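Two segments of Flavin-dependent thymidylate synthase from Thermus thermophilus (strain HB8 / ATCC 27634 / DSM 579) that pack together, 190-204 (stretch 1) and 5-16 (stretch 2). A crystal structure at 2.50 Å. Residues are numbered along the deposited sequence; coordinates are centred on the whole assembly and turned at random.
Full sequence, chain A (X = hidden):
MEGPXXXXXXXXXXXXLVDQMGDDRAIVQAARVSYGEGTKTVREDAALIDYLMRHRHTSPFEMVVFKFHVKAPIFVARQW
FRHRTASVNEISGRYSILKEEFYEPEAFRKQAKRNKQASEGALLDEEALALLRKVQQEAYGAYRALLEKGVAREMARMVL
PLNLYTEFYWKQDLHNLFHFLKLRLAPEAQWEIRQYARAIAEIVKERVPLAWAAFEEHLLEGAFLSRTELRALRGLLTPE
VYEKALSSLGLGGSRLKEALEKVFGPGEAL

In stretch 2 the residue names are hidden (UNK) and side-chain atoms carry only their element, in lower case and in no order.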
ATOM      1  N   GLN A 190       5.996  -5.124 -22.791  1.00 36.11           N
ATOM      2  CA  GLN A 190       5.537  -5.897 -23.941  1.00 34.90           C
ATOM      3  C   GLN A 190       4.592  -5.049 -24.791  1.00 34.94           C
ATOM      4  O   GLN A 190       3.752  -4.318 -24.264  1.00 35.37           O
ATOM      5  CB  GLN A 190       4.834  -7.186 -23.497  1.00 34.71           C
ATOM      6  CG  GLN A 190       4.736  -8.225 -24.606  1.00 35.38           C
ATOM      7  CD  GLN A 190       4.287  -9.611 -24.124  1.00 37.17           C
ATOM      8  OE1 GLN A 190       4.747 -10.118 -23.091  1.00 36.69           O
ATOM      9  NE2 GLN A 190       3.403 -10.234 -24.889  1.00 34.93           N
ATOM     10  N   TRP A 191       4.738  -5.155 -26.108  1.00 34.73           N
ATOM     11  CA  TRP A 191       3.923  -4.401 -27.056  1.00 35.44           C
ATOM     12  C   TRP A 191       2.427  -4.342 -26.727  1.00 35.33           C
ATOM     13  O   TRP A 191       1.828  -3.262 -26.752  1.00 36.75           O
ATOM     14  CB  TRP A 191       4.095  -4.966 -28.478  1.00 36.49           C
ATOM     15  CG  TRP A 191       3.416  -4.140 -29.544  1.00 37.18           C
ATOM     16  CD1 TRP A 191       3.934  -3.049 -30.188  1.00 40.50           C
ATOM     17  CD2 TRP A 191       2.077  -4.297 -30.045  1.00 36.64           C
ATOM     18  NE1 TRP A 191       3.001  -2.516 -31.053  1.00 38.49           N
ATOM     19  CE2 TRP A 191       1.855  -3.262 -30.985  1.00 37.47           C
ATOM     20  CE3 TRP A 191       1.048  -5.207 -29.792  1.00 35.76           C
ATOM     21  CZ2 TRP A 191       0.644  -3.116 -31.672  1.00 38.21           C
ATOM     22  CZ3 TRP A 191      -0.162  -5.059 -30.479  1.00 37.70           C
ATOM     23  CH2 TRP A 191      -0.349  -4.021 -31.407  1.00 38.01           C
ATOM     24  N   GLU A 192       1.817  -5.486 -26.433  1.00 33.29           N
ATOM     25  CA  GLU A 192       0.386  -5.502 -26.140  1.00 33.71           C
ATOM     26  C   GLU A 192      -0.001  -4.491 -25.069  1.00 34.11           C
ATOM     27  O   GLU A 192      -0.867  -3.638 -25.284  1.00 32.89           O
ATOM     28  CB  GLU A 192      -0.081  -6.898 -25.697  1.00 34.54           C
ATOM     29  CG  GLU A 192      -0.202  -7.948 -26.800  1.00 31.22           C
ATOM     30  CD  GLU A 192       1.095  -8.157 -27.550  1.00 31.58           C
ATOM     31  OE1 GLU A 192       2.180  -8.089 -26.929  1.00 32.09           O
ATOM     32  OE2 GLU A 192       1.030  -8.400 -28.765  1.00 33.16           O
ATOM     33  N   ILE A 193       0.648  -4.578 -23.915  1.00 33.35           N
ATOM     34  CA  ILE A 193       0.307  -3.675 -22.843  1.00 33.00           C
ATOM     35  C   ILE A 193       0.723  -2.234 -23.161  1.00 34.42           C
ATOM     36  O   ILE A 193       0.090  -1.283 -22.686  1.00 34.08           O
ATOM     37  CB  ILE A 193       0.885  -4.166 -21.490  1.00 31.22           C
ATOM     38  CG1 ILE A 193       0.229  -3.384 -20.350  1.00 31.45           C
ATOM     39  CG2 ILE A 193       2.394  -4.024 -21.465  1.00 30.66           C
ATOM     40  CD1 ILE A 193       0.339  -4.034 -18.998  1.00 28.64           C
ATOM     41  N   ARG A 194       1.752  -2.057 -23.985  1.00 34.06           N
ATOM     42  CA  ARG A 194       2.148  -0.696 -24.338  1.00 35.96           C
ATOM     43  C   ARG A 194       0.960  -0.000 -24.996  1.00 35.10           C
ATOM     44  O   ARG A 194       0.645   1.144 -24.674  1.00 33.81           O
ATOM     45  CB  ARG A 194       3.332  -0.677 -25.310  1.00 37.51           C
ATOM     46  CG  ARG A 194       4.614  -1.230 -24.747  1.00 40.37           C
ATOM     47  CD  ARG A 194       5.786  -0.328 -25.107  1.00 44.71           C
ATOM     48  NE  ARG A 194       5.962  -0.179 -26.543  1.00 45.46           N
ATOM     49  CZ  ARG A 194       6.396  -1.149 -27.334  1.00 47.29           C
ATOM     50  NH1 ARG A 194       6.696  -2.333 -26.824  1.00 47.02           N
ATOM     51  NH2 ARG A 194       6.539  -0.933 -28.635  1.00 50.86           N
ATOM     52  N   GLN A 195       0.302  -0.710 -25.913  1.00 34.96           N
ATOM     53  CA  GLN A 195      -0.842  -0.171 -26.637  1.00 34.81           C
ATOM     54  C   GLN A 195      -1.937   0.231 -25.668  1.00 34.02           C
ATOM     55  O   GLN A 195      -2.584   1.253 -25.858  1.00 36.92           O
ATOM     56  CB  GLN A 195      -1.377  -1.192 -27.657  1.00 34.91           C
ATOM     57  CG  GLN A 195      -0.323  -1.730 -28.630  1.00 36.74           C
ATOM     58  CD  GLN A 195       0.717  -0.678 -29.023  1.00 40.51           C
ATOM     59  OE1 GLN A 195       0.379   0.386 -29.543  1.00 41.03           O
ATOM     60  NE2 GLN A 195       1.992  -0.975 -28.762  1.00 40.86           N
ATOM     61  N   TYR A 196      -2.146  -0.561 -24.624  1.00 32.67           N
ATOM     62  CA  TYR A 196      -3.165  -0.218 -23.638  1.00 33.65           C
ATOM     63  C   TYR A 196      -2.748   1.038 -22.885  1.00 32.93           C
ATOM     64  O   TYR A 196      -3.572   1.883 -22.561  1.00 33.17           O
ATOM     65  CB  TYR A 196      -3.383  -1.376 -22.652  1.00 33.52           C
ATOM     66  CG  TYR A 196      -4.352  -2.412 -23.157  1.00 32.47           C
ATOM     67  CD1 TYR A 196      -5.734  -2.234 -23.010  1.00 31.76           C
ATOM     68  CD2 TYR A 196      -3.896  -3.558 -23.819  1.00 30.72           C
ATOM     69  CE1 TYR A 196      -6.641  -3.175 -23.515  1.00 29.42           C
ATOM     70  CE2 TYR A 196      -4.787  -4.500 -24.319  1.00 27.88           C
ATOM     71  CZ  TYR A 196      -6.155  -4.300 -24.169  1.00 28.73           C
ATOM     72  OH  TYR A 196      -7.034  -5.207 -24.705  1.00 31.70           O
ATOM     73  N   ALA A 197      -1.459   1.161 -22.606  1.00 34.16           N
ATOM     74  CA  ALA A 197      -0.959   2.336 -21.902  1.00 35.03           C
ATOM     75  C   ALA A 197      -1.122   3.581 -22.795  1.00 35.16           C
ATOM     76  O   ALA A 197      -1.380   4.681 -22.304  1.00 33.55           O
ATOM     77  CB  ALA A 197       0.517   2.120 -21.510  1.00 32.77           C
ATOM     78  N   ARG A 198      -0.978   3.401 -24.107  1.00 36.86           N
ATOM     79  CA  ARG A 198      -1.131   4.515 -25.042  1.00 39.56           C
ATOM     80  C   ARG A 198      -2.576   5.021 -24.979  1.00 38.24           C
ATOM     81  O   ARG A 198      -2.836   6.227 -24.904  1.00 37.67           O
ATOM     82  CB  ARG A 198      -0.795   4.084 -26.478  1.00 41.80           C
ATOM     83  CG  ARG A 198       0.679   3.785 -26.736  1.00 47.15           C
ATOM     84  CD  ARG A 198       1.058   4.171 -28.172  1.00 54.52           C
ATOM     85  NE  ARG A 198       1.692   3.083 -28.926  1.00 62.02           N
ATOM     86  CZ  ARG A 198       2.998   2.812 -28.932  1.00 64.54           C
ATOM     87  NH1 ARG A 198       3.845   3.555 -28.221  1.00 63.63           N
ATOM     88  NH2 ARG A 198       3.462   1.793 -29.655  1.00 64.07           N
ATOM     89  N   ALA A 199      -3.513   4.085 -25.006  1.00 36.66           N
ATOM     90  CA  ALA A 199      -4.920   4.427 -24.932  1.00 35.39           C
ATOM     91  C   ALA A 199      -5.173   5.271 -23.681  1.00 35.20           C
ATOM     92  O   ALA A 199      -5.768   6.349 -23.741  1.00 33.65           O
ATOM     93  CB  ALA A 199      -5.746   3.155 -24.882  1.00 35.08           C
ATOM     94  N   ILE A 200      -4.710   4.772 -22.545  1.00 34.54           N
ATOM     95  CA  ILE A 200      -4.903   5.472 -21.293  1.00 36.50           C
ATOM     96  C   ILE A 200      -4.252   6.845 -21.318  1.00 37.46           C
ATOM     97  O   ILE A 200      -4.853   7.836 -20.898  1.00 35.66           O
ATOM     98  CB  ILE A 200      -4.344   4.638 -20.121  1.00 37.22           C
ATOM     99  CG1 ILE A 200      -5.204   3.387 -19.960  1.00 38.19           C
ATOM    100  CG2 ILE A 200      -4.316   5.461 -18.834  1.00 34.37           C
ATOM    101  CD1 ILE A 200      -4.796   2.514 -18.817  1.00 42.95           C
ATOM    102  N   ALA A 201      -3.023   6.894 -21.818  1.00 38.60           N
ATOM    103  CA  ALA A 201      -2.282   8.144 -21.898  1.00 38.79           C
ATOM    104  C   ALA A 201      -3.125   9.174 -22.648  1.00 38.94           C
ATOM    105  O   ALA A 201      -3.249  10.335 -22.231  1.00 38.59           O
ATOM    106  CB  ALA A 201      -0.961   7.911 -22.616  1.00 38.27           C
ATOM    107  N   GLU A 202      -3.719   8.741 -23.752  1.00 37.80           N
ATOM    108  CA  GLU A 202      -4.549   9.636 -24.538  1.00 41.29           C
ATOM    109  C   GLU A 202      -5.684  10.214 -23.695  1.00 41.61           C
ATOM    110  O   GLU A 202      -5.929  11.421 -23.707  1.00 43.51           O
ATOM    111  CB  GLU A 202      -5.129   8.899 -25.742  1.00 42.69           C
ATOM    112  CG  GLU A 202      -5.379   9.801 -26.921  1.00 48.78           C
ATOM    113  CD  GLU A 202      -4.100  10.453 -27.425  1.00 52.22           C
ATOM    114  OE1 GLU A 202      -3.188   9.714 -27.868  1.00 51.68           O
ATOM    115  OE2 GLU A 202      -4.009  11.702 -27.369  1.00 54.31           O
ATOM    116  N   ILE A 203      -6.371   9.358 -22.947  1.00 40.54           N
ATOM    117  CA  ILE A 203      -7.474   9.831 -22.129  1.00 39.67           C
ATOM    118  C   ILE A 203      -7.001  10.793 -21.056  1.00 40.95           C
ATOM    119  O   ILE A 203      -7.660  11.789 -20.786  1.00 42.68           O
ATOM    120  CB  ILE A 203      -8.229   8.666 -21.458  1.00 37.74           C
ATOM    121  CG1 ILE A 203      -8.772   7.720 -22.518  1.00 35.12           C
ATOM    122  CG2 ILE A 203      -9.391   9.198 -20.642  1.00 34.45           C
ATOM    123  CD1 ILE A 203      -9.412   6.489 -21.937  1.00 38.55           C
ATOM    124  N   VAL A 204      -5.857  10.509 -20.448  1.00 40.49           N
ATOM    125  CA  VAL A 204      -5.344  11.381 -19.399  1.00 40.35           C
ATOM    126  C   VAL A 204      -4.906  12.732 -19.972  1.00 39.87           C
ATOM    127  O   VAL A 204      -5.160  13.783 -19.373  1.00 37.90           O
ATOM    128  CB  VAL A 204      -4.172  10.691 -18.631  1.00 40.62           C
ATOM    129  CG1 VAL A 204      -3.525  11.650 -17.648  1.00 40.81           C
ATOM    130  CG2 VAL A 204      -4.704   9.487 -17.873  1.00 39.72           C
ATOM    131  N   UNK A   5     -14.787   8.416 -22.383  1.00 61.06           N
ATOM    132  CA  UNK A   5     -14.739   7.938 -23.790  1.00 60.20           C
ATOM    133  C   UNK A   5     -14.215   6.507 -23.811  1.00 58.72           C
ATOM    134  O   UNK A   5     -13.775   5.983 -22.788  1.00 59.00           O
ATOM    135  c   UNK A   5     -14.387   8.031 -26.941  1.00 64.21           C
ATOM    136  c   UNK A   5     -14.361   9.238 -26.015  1.00 63.50           C
ATOM    137  c   UNK A   5     -13.503  10.344 -26.603  1.00 63.92           C
ATOM    138  c   UNK A   5     -13.826   8.844 -24.627  1.00 61.20           C
ATOM    139  N   UNK A   6     -14.270   5.881 -24.979  1.00 55.68           N
ATOM    140  CA  UNK A   6     -13.803   4.517 -25.142  1.00 53.53           C
ATOM    141  C   UNK A   6     -12.752   4.488 -26.228  1.00 51.68           C
ATOM    142  O   UNK A   6     -12.803   5.281 -27.155  1.00 53.25           O
ATOM    143  o   UNK A   6     -15.998   3.673 -24.615  1.00 57.52           O
ATOM    144  c   UNK A   6     -14.454   2.173 -25.718  1.00 53.42           C
ATOM    145  c   UNK A   6     -14.942   3.606 -25.580  1.00 53.71           C
ATOM    146  N   UNK A   7     -11.797   3.577 -26.123  1.00 48.75           N
ATOM    147  CA  UNK A   7     -10.770   3.471 -27.147  1.00 46.38           C
ATOM    148  C   UNK A   7     -10.505   2.009 -27.431  1.00 44.37           C
ATOM    149  O   UNK A   7     -10.269   1.226 -26.521  1.00 46.13           O
ATOM    150  c   UNK A   7      -9.613   5.593 -26.446  1.00 44.87           C
ATOM    151  c   UNK A   7      -8.407   6.208 -25.783  1.00 42.99           C
ATOM    152  c   UNK A   7      -9.440   4.098 -26.703  1.00 46.89           C
ATOM    153  c   UNK A   7      -8.372   3.846 -27.765  1.00 46.34           C
ATOM    154  N   UNK A   8     -10.538   1.616 -28.702  1.00 43.39           N
ATOM    155  CA  UNK A   8     -10.280   0.205 -29.003  1.00 41.67           C
ATOM    156  C   UNK A   8      -8.792  -0.104 -28.924  1.00 39.37           C
ATOM    157  O   UNK A   8      -7.957   0.738 -29.259  1.00 39.30           O
ATOM    158  c   UNK A   8     -11.724   1.207 -30.629  1.00 42.28           C
ATOM    159  c   UNK A   8     -11.039   2.323 -29.889  1.00 42.31           C
ATOM    160  c   UNK A   8     -10.797   0.044 -30.440  1.00 41.56           C
ATOM    161  N   UNK A   9      -8.463  -1.303 -28.466  1.00 37.50           N
ATOM    162  CA  UNK A   9      -7.073  -1.726 -28.410  1.00 35.70           C
ATOM    163  C   UNK A   9      -7.047  -3.166 -28.867  1.00 35.06           C
ATOM    164  O   UNK A   9      -7.920  -3.955 -28.511  1.00 34.59           O
ATOM    165  c   UNK A   9      -6.464  -1.653 -26.993  1.00 35.14           C
ATOM    166  c   UNK A   9      -4.960  -1.932 -27.085  1.00 31.08           C
ATOM    167  c   UNK A   9      -6.733  -0.290 -26.359  1.00 32.28           C
ATOM    168  N   UNK A  10      -6.037  -3.502 -29.651  1.00 35.58           N
ATOM    169  CA  UNK A  10      -5.883  -4.845 -30.189  1.00 35.98           C
ATOM    170  C   UNK A  10      -7.108  -5.208 -31.010  1.00 38.21           C
ATOM    171  O   UNK A  10      -7.896  -4.337 -31.385  1.00 37.12           O
ATOM    172  c   UNK A  10      -3.233  -5.343 -29.048  1.00 30.24           C
ATOM    173  c   UNK A  10      -4.222  -6.801 -27.272  1.00 31.34           C
ATOM    174  c   UNK A  10      -5.672  -5.864 -29.071  1.00 32.99           C
ATOM    175  c   UNK A  10      -4.454  -5.596 -28.186  1.00 30.94           C
ATOM    176  N   UNK A  11      -7.271  -6.497 -31.277  1.00 40.41           N
ATOM    177  CA  UNK A  11      -8.383  -6.950 -32.087  1.00 42.46           C
ATOM    178  C   UNK A  11      -9.746  -6.821 -31.417  1.00 41.60           C
ATOM    179  O   UNK A  11     -10.685  -6.333 -32.033  1.00 41.91           O
ATOM    180  o   UNK A  11      -8.427 -10.564 -31.609  1.00 52.21           O
ATOM    181  c   UNK A  11      -8.080  -9.379 -31.403  1.00 50.27           C
ATOM    182  o   UNK A  11      -7.680  -8.971 -30.294  1.00 52.21           O
ATOM    183  c   UNK A  11      -8.131  -8.391 -32.552  1.00 45.17           C
ATOM    184  N   UNK A  12      -9.860  -7.224 -30.158  1.00 41.74           N
ATOM    185  CA  UNK A  12     -11.151  -7.144 -29.482  1.00 42.28           C
ATOM    186  C   UNK A  12     -11.174  -6.429 -28.120  1.00 41.12           C
ATOM    187  O   UNK A  12     -12.189  -6.457 -27.430  1.00 43.23           O
ATOM    188  n   UNK A  12     -10.643 -12.101 -31.821  1.00 45.52           N
ATOM    189  c   UNK A  12     -12.050 -11.793 -31.445  1.00 48.16           C
ATOM    190  c   UNK A  12     -11.612  -9.437 -30.537  1.00 44.83           C
ATOM    191  c   UNK A  12     -12.169 -10.837 -30.246  1.00 46.94           C
ATOM    192  c   UNK A  12     -11.716  -8.554 -29.308  1.00 43.49           C
ATOM    193  N   UNK A  13     -10.078  -5.789 -27.730  1.00 39.10           N
ATOM    194  CA  UNK A  13     -10.056  -5.116 -26.443  1.00 37.64           C
ATOM    195  C   UNK A  13     -10.454  -3.649 -26.462  1.00 37.23           C
ATOM    196  O   UNK A  13     -10.861  -3.118 -27.488  1.00 37.06           O
ATOM    197  N   UNK A  14     -10.346  -2.987 -25.315  1.00 36.84           N
ATOM    198  CA  UNK A  14     -10.689  -1.573 -25.225  1.00 35.67           C
ATOM    199  C   UNK A  14     -10.362  -0.951 -23.865  1.00 35.55           C
ATOM    200  O   UNK A  14      -9.989  -1.641 -22.920  1.00 36.62           O
ATOM    201  c   UNK A  14     -14.344  -2.087 -22.479  1.00 36.78           C
ATOM    202  c   UNK A  14     -14.675  -3.864 -24.070  1.00 38.33           C
ATOM    203  c   UNK A  14     -14.965  -3.280 -22.838  1.00 36.64           C
ATOM    204  c   UNK A  14     -13.763  -3.248 -24.940  1.00 38.90           C
ATOM    205  c   UNK A  14     -13.435  -1.479 -23.353  1.00 36.57           C
ATOM    206  c   UNK A  14     -13.136  -2.050 -24.591  1.00 37.60           C
ATOM    207  c   UNK A  14     -12.178  -1.369 -25.554  1.00 35.15           C
ATOM    208  N   UNK A  15     -10.485   0.366 -23.793  1.00 35.77           N
ATOM    209  CA  UNK A  15     -10.252   1.118 -22.574  1.00 36.43           C
ATOM    210  C   UNK A  15     -11.358   2.164 -22.565  1.00 37.45           C
ATOM    211  O   UNK A  15     -11.515   2.913 -23.533  1.00 38.68           O
ATOM    212  c   UNK A  15      -8.866   1.817 -22.588  1.00 37.65           C
ATOM    213  c   UNK A  15      -7.756   0.783 -22.538  1.00 36.67           C
ATOM    214  c   UNK A  15      -8.740   2.747 -21.397  1.00 40.05           C
ATOM    215  N   UNK A  16     -12.134   2.199 -21.484  1.00 38.17           N
ATOM    216  CA  UNK A  16     -13.243   3.144 -21.345  1.00 39.25           C
ATOM    217  C   UNK A  16     -13.179   3.900 -20.008  1.00 37.44           C
ATOM    218  O   UNK A  16     -13.057   3.290 -18.949  1.00 39.12           O
ATOM    219  c   UNK A  16     -17.132   2.432 -21.595  1.00 44.33           C
ATOM    220  c   UNK A  16     -15.855   3.178 -21.154  1.00 44.16           C
ATOM    221  n   UNK A  16     -17.563   1.410 -20.641  1.00 45.98           N
ATOM    222  c   UNK A  16     -14.580   2.375 -21.468  1.00 42.46           C
ATOM    223  n   UNK A  16     -18.377   2.933 -19.111  1.00 47.01           N
ATOM    224  n   UNK A  16     -18.495   0.695 -18.654  1.00 45.65           N
ATOM    225  c   UNK A  16     -18.147   1.677 -19.473  1.00 47.20           C
TER

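Position 5 carries four carbons, forked at the second; its CB points toward the helix but stays 5.6 Å from Ile203 CG1, the side chain's nearest approach, and the nearest contact is backbone O to Ile203 CD1, 4.5 Å. The fork makes it Leu5. Position 6 has one carbon bearing an oxygen and a carbon, the mark of Thr6, and points away from the helix.

Position 7 has four carbons forked at the first, with one arm two carbons long. The tip of that arm lies 3.6 Å from Ile203 CG1 and 3.3 Å from Ala199 O, while the short arm sits 4.0 Å from Ala199 CB. This is Ile7, its CD1 and CG2 both used against the helix. At position 8 three carbons close a ring onto the backbone N: Pro8, facing away.

Position 9 shows one carbon carrying two more. One methyl lies over the Tyr196 ring, 3.7 Å from its centroid and 9° off the normal; the other is 3.9 Å from Ala199 CB. Val9 thus makes a CH-pi contact through CG1 and meets alanine through CG2. Position 10 has four carbons forked at the second, with one terminal methyl 3.4 Å from Trp191 CZ3 and the other 3.8 Å from Tyr196 CE2. This is Leu10, its CB sideways but its end nearer the helix.

Position 11 has two carbons, the second bearing two oxygens: Asp11. Position 12, four carbons in a row ending in nitrogen, is Lys12; its NZ forms a salt bridge with Asp11 OD2 at 2.7 Å. Neither touches the helix. Position 13 has no side-chain atoms, and Tyr196 OH approaches its CA to 3.5 Å. An ideal CB would lie 2.0 Å from that OH, a clash, so Gly13 leaves room for the phenol.

Position 14 has one carbon and a six-carbon ring: Phe14, turned away, though its backbone O meets the Tyr196 ring edge. Position 15, one carbon carrying two, places a methyl 3.7 Å from Tyr196 CD1 and another 3.8 Å from Ile203 CD1: Val15. Position 16 runs through three carbons and a nitrogen to a carbon carrying two nitrogens: Arg16, facing away.

The rule is the apolar face of two paired strands against one helix. Backbone hydrogen bonds pair Ile7 with Val15 and Val9 with Gly13, that from Gly13 N to Val9 O being weak; alternation points Ile7, Val9 and Val15 toward the helix. Small Ala199 admits all three, Tyr196 fills the space toward Gly13, and no hydrogen bond crosses: packing shape carries the contact.

Stretch 2, residues 5-16: LTIPVLDKGFVR
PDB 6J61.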